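Local atomic coordinates of protein FimX (PDB entry 3HV8), a protein that carries an EAL-family domain whose pocket binds the ligand C2E. Residues V40-Y51 with S256-S264. Residues are numbered along the deposited sequence; the frame is centred on the assembly and turned at random.
Sequences VISLRGDSHENY and SQAMDYDFS
The phenol oxygen of Tyr51 is where the two segments bond directly: the backbone N of Tyr261 donates to Tyr51 OH at 3.0 Å, with an N-H...O angle of 145°. The rest of that ring is packed on both faces. Met259 lays its side chain over one of them, CG 3.5 Å from the ring centroid and almost on the normal; SD follows obliquely at 4.2 Å from the same centroid, a Met-aromatic contact. Against the opposite face comes Phe263, edge first, in an offset edge-to-face pair with the planes at 87°.

The Phe263 ring is likewise covered on both faces. CD1 of Tyr261 sits over one, and Glu49 covers the other, CA 3.8 Å from the centroid in a CH-pi contact, with CB beside it over CE2. At the ring's rim, CZ comes within 3.3 Å of Asn50 O, and CE1 approaches Val40 O. The Tyr261 ring gets its place from CG standing anti to the backbone N (chi1 -172°); there Ile41 CG1 meets its CE1 at 3.7 Å, the two side chains crossing at about a right angle.

The Glu49 carboxylate adds a water bridge: OE2 accepts from a water that in turn takes the backbone N-H of Phe263, while OE1 is hydrogen-bonded to His103 ND1.

Residues 256-264 form no regular helix or strand and share no backbone-to-backbone hydrogen bond with 40-51, so their course over strands 33-42 and 49-58 of the EAL barrel probably depends on side chains: Met259, Tyr261 and Phe263 for packing, Tyr51 OH and the Glu49-bound water for taking up two backbone N-H groups.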
loop_
_atom_site.group_PDB
_atom_site.type_symbol
_atom_site.label_atom_id
_atom_site.label_comp_id
_atom_site.label_asym_id
_atom_site.label_seq_id
_atom_site.Cartn_x
_atom_site.Cartn_y
_atom_site.Cartn_z
ATOM N N VAL A 40 -6.294 0.605 -8.412
ATOM C CA VAL A 40 -7.262 0.763 -7.338
ATOM C C VAL A 40 -8.385 1.620 -7.920
ATOM O O VAL A 40 -8.152 2.738 -8.382
ATOM C CB VAL A 40 -6.610 1.436 -6.085
ATOM C CG1 VAL A 40 -7.624 1.669 -4.989
ATOM C CG2 VAL A 40 -5.449 0.566 -5.558
ATOM N N ILE A 41 -9.596 1.080 -7.902
ATOM C CA ILE A 41 -10.709 1.646 -8.656
ATOM C C ILE A 41 -11.649 2.462 -7.755
ATOM O O ILE A 41 -12.089 1.973 -6.716
ATOM C CB ILE A 41 -11.471 0.497 -9.382
ATOM C CG1 ILE A 41 -10.729 0.090 -10.664
ATOM C CG2 ILE A 41 -12.874 0.923 -9.744
ATOM C CD1 ILE A 41 -9.406 -0.604 -10.433
ATOM N N SER A 42 -11.943 3.700 -8.165
ATOM C CA SER A 42 -12.907 4.564 -7.465
ATOM C C SER A 42 -14.327 4.157 -7.819
ATOM O O SER A 42 -14.648 3.995 -9.004
ATOM C CB SER A 42 -12.709 6.045 -7.843
ATOM O OG SER A 42 -13.781 6.855 -7.359
ATOM N N LEU A 43 -15.172 4.015 -6.806
ATOM C CA LEU A 43 -16.593 3.748 -7.024
ATOM C C LEU A 43 -17.449 5.008 -6.925
ATOM O O LEU A 43 -18.641 4.956 -7.212
ATOM C CB LEU A 43 -17.108 2.704 -6.038
ATOM C CG LEU A 43 -16.494 1.306 -6.205
ATOM C CD1 LEU A 43 -17.172 0.327 -5.278
ATOM C CD2 LEU A 43 -16.618 0.857 -7.678
ATOM N N ARG A 44 -16.858 6.134 -6.527
ATOM C CA ARG A 44 -17.673 7.304 -6.177
ATOM C C ARG A 44 -17.391 8.544 -7.008
ATOM O O ARG A 44 -17.849 9.633 -6.667
ATOM C CB ARG A 44 -17.522 7.631 -4.690
ATOM C CG ARG A 44 -17.720 6.430 -3.782
ATOM C CD ARG A 44 -19.094 5.753 -3.974
ATOM N NE ARG A 44 -19.094 4.397 -3.416
ATOM C CZ ARG A 44 -20.043 3.487 -3.610
ATOM N NH1 ARG A 44 -19.925 2.275 -3.064
ATOM N NH2 ARG A 44 -21.109 3.780 -4.351
ATOM N N GLY A 45 -16.636 8.383 -8.086
ATOM C CA GLY A 45 -16.490 9.438 -9.069
ATOM C C GLY A 45 -15.165 10.162 -9.063
ATOM O O GLY A 45 -14.999 11.177 -9.740
ATOM N N ASP A 46 -14.201 9.647 -8.308
ATOM C CA ASP A 46 -12.907 10.301 -8.267
ATOM C C ASP A 46 -12.111 10.082 -9.545
ATOM O O ASP A 46 -12.179 9.016 -10.150
ATOM C CB ASP A 46 -12.108 9.834 -7.061
ATOM C CG ASP A 46 -10.898 10.680 -6.830
ATOM O OD1 ASP A 46 -11.045 11.751 -6.191
ATOM O OD2 ASP A 46 -9.801 10.296 -7.287
ATOM N N SER A 47 -11.340 11.086 -9.944
ATOM C CA SER A 47 -10.682 11.060 -11.249
ATOM C C SER A 47 -9.225 10.595 -11.237
ATOM O O SER A 47 -8.618 10.445 -12.295
ATOM C CB SER A 47 -10.789 12.426 -11.934
ATOM O OG SER A 47 -10.080 13.413 -11.212
ATOM N N HIS A 48 -8.653 10.362 -10.060
ATOM C CA HIS A 48 -7.272 9.899 -9.993
ATOM C C HIS A 48 -7.120 8.507 -10.601
ATOM O O HIS A 48 -8.008 7.669 -10.482
ATOM C CB HIS A 48 -6.794 9.842 -8.537
ATOM C CG HIS A 48 -6.648 11.179 -7.879
ATOM N ND1 HIS A 48 -7.651 11.758 -7.128
ATOM C CD2 HIS A 48 -5.602 12.040 -7.839
ATOM C CE1 HIS A 48 -7.232 12.921 -6.662
ATOM N NE2 HIS A 48 -5.993 13.115 -7.079
ATOM N N GLU A 49 -5.978 8.269 -11.241
ATOM C CA GLU A 49 -5.617 6.932 -11.697
ATOM C C GLU A 49 -4.692 6.310 -10.659
ATOM O O GLU A 49 -3.464 6.476 -10.691
ATOM C CB GLU A 49 -4.944 7.011 -13.068
ATOM C CG GLU A 49 -5.778 7.817 -14.048
ATOM C CD GLU A 49 -5.366 7.650 -15.492
ATOM O OE1 GLU A 49 -4.282 7.088 -15.746
ATOM O OE2 GLU A 49 -6.139 8.087 -16.372
ATOM N N ASN A 50 -5.296 5.610 -9.712
ATOM C CA ASN A 50 -4.544 5.070 -8.584
ATOM C C ASN A 50 -3.989 3.685 -8.893
ATOM O O ASN A 50 -4.718 2.829 -9.417
ATOM C CB ASN A 50 -5.437 4.973 -7.336
ATOM C CG ASN A 50 -6.001 6.327 -6.885
ATOM O OD1 ASN A 50 -7.202 6.560 -6.938
ATOM N ND2 ASN A 50 -5.134 7.200 -6.438
ATOM N N TYR A 51 -2.721 3.441 -8.550
ATOM C CA TYR A 51 -2.173 2.083 -8.580
ATOM C C TYR A 51 -1.413 1.780 -7.305
ATOM O O TYR A 51 -0.738 2.663 -6.743
ATOM C CB TYR A 51 -1.157 1.920 -9.707
ATOM C CG TYR A 51 -1.686 1.998 -11.118
ATOM C CD1 TYR A 51 -2.005 0.841 -11.826
ATOM C CD2 TYR A 51 -1.816 3.216 -11.757
ATOM C CE1 TYR A 51 -2.458 0.904 -13.132
ATOM C CE2 TYR A 51 -2.259 3.290 -13.066
ATOM C CZ TYR A 51 -2.583 2.126 -13.741
ATOM O OH TYR A 51 -3.023 2.201 -15.051
ATOM N N SER A 256 0.477 -5.821 -12.806
ATOM C CA SER A 256 1.056 -5.869 -14.151
ATOM C C SER A 256 2.261 -4.950 -14.246
ATOM O O SER A 256 2.361 -3.967 -13.510
ATOM C CB SER A 256 0.002 -5.443 -15.181
ATOM O OG SER A 256 0.604 -5.157 -16.434
ATOM N N GLN A 257 3.175 -5.252 -15.166
ATOM C CA GLN A 257 4.366 -4.431 -15.355
ATOM C C GLN A 257 4.039 -3.039 -15.882
ATOM O O GLN A 257 4.867 -2.123 -15.799
ATOM C CB GLN A 257 5.330 -5.102 -16.335
ATOM C CG GLN A 257 6.437 -5.908 -15.690
ATOM C CD GLN A 257 7.469 -6.384 -16.700
ATOM O OE1 GLN A 257 8.362 -5.633 -17.100
ATOM N NE2 GLN A 257 7.353 -7.642 -17.109
ATOM N N ALA A 258 2.841 -2.887 -16.432
ATOM C CA ALA A 258 2.457 -1.628 -17.051
ATOM C C ALA A 258 1.269 -0.971 -16.366
ATOM O O ALA A 258 0.354 -1.646 -15.887
ATOM C CB ALA A 258 2.157 -1.837 -18.537
ATOM N N MET A 259 1.291 0.357 -16.333
ATOM C CA MET A 259 0.132 1.131 -15.912
ATOM C C MET A 259 -0.718 1.502 -17.122
ATOM O O MET A 259 -0.637 2.622 -17.629
ATOM C CB MET A 259 0.566 2.400 -15.179
ATOM C CG MET A 259 1.089 2.155 -13.765
ATOM S SD MET A 259 1.650 3.675 -12.950
ATOM C CE MET A 259 3.293 3.841 -13.637
ATOM N N ASP A 260 -1.528 0.561 -17.590
ATOM C CA ASP A 260 -2.394 0.851 -18.734
ATOM C C ASP A 260 -3.851 0.457 -18.509
ATOM O O ASP A 260 -4.574 0.129 -19.448
ATOM C CB ASP A 260 -1.833 0.277 -20.052
ATOM C CG ASP A 260 -1.327 -1.144 -19.918
ATOM O OD1 ASP A 260 -1.710 -1.832 -18.953
ATOM O OD2 ASP A 260 -0.545 -1.579 -20.792
ATOM N N TYR A 261 -4.280 0.518 -17.254
ATOM C CA TYR A 261 -5.670 0.281 -16.909
ATOM C C TYR A 261 -6.525 1.429 -17.429
ATOM O O TYR A 261 -6.132 2.594 -17.358
ATOM C CB TYR A 261 -5.845 0.154 -15.386
ATOM C CG TYR A 261 -7.220 -0.286 -14.973
ATOM C CD1 TYR A 261 -8.150 0.626 -14.476
ATOM C CD2 TYR A 261 -7.611 -1.623 -15.098
ATOM C CE1 TYR A 261 -9.412 0.222 -14.104
ATOM C CE2 TYR A 261 -8.875 -2.030 -14.732
ATOM C CZ TYR A 261 -9.771 -1.110 -14.240
ATOM O OH TYR A 261 -11.034 -1.510 -13.872
ATOM N N ASP A 262 -7.698 1.087 -17.947
ATOM C CA ASP A 262 -8.647 2.080 -18.412
ATOM C C ASP A 262 -9.570 2.481 -17.266
ATOM O O ASP A 262 -10.570 1.814 -17.008
ATOM C CB ASP A 262 -9.458 1.504 -19.577
ATOM C CG ASP A 262 -10.279 2.554 -20.292
ATOM O OD1 ASP A 262 -10.193 3.737 -19.906
ATOM O OD2 ASP A 262 -11.010 2.189 -21.239
ATOM N N PHE A 263 -9.232 3.569 -16.573
ATOM C CA PHE A 263 -10.039 4.035 -15.445
ATOM C C PHE A 263 -11.324 4.722 -15.910
ATOM O O PHE A 263 -12.319 4.764 -15.183
ATOM C CB PHE A 263 -9.240 4.992 -14.549
ATOM C CG PHE A 263 -8.099 4.338 -13.811
ATOM C CD1 PHE A 263 -8.274 3.833 -12.526
ATOM C CD2 PHE A 263 -6.844 4.250 -14.390
ATOM C CE1 PHE A 263 -7.225 3.239 -11.852
ATOM C CE2 PHE A 263 -5.790 3.658 -13.718
ATOM C CZ PHE A 263 -5.984 3.153 -12.449
ATOM N N SER A 264 -11.297 5.263 -17.124
ATOM C CA SER A 264 -12.438 5.996 -17.658
ATOM C C SER A 264 -13.674 5.106 -17.734
ATOM O O SER A 264 -13.693 4.120 -18.469
ATOM C CB SER A 264 -12.117 6.561 -19.045
ATOM O OG SER A 264 -12.168 5.550 -20.035
HETATM O O HOH W 1 -7.542 5.803 -17.756
#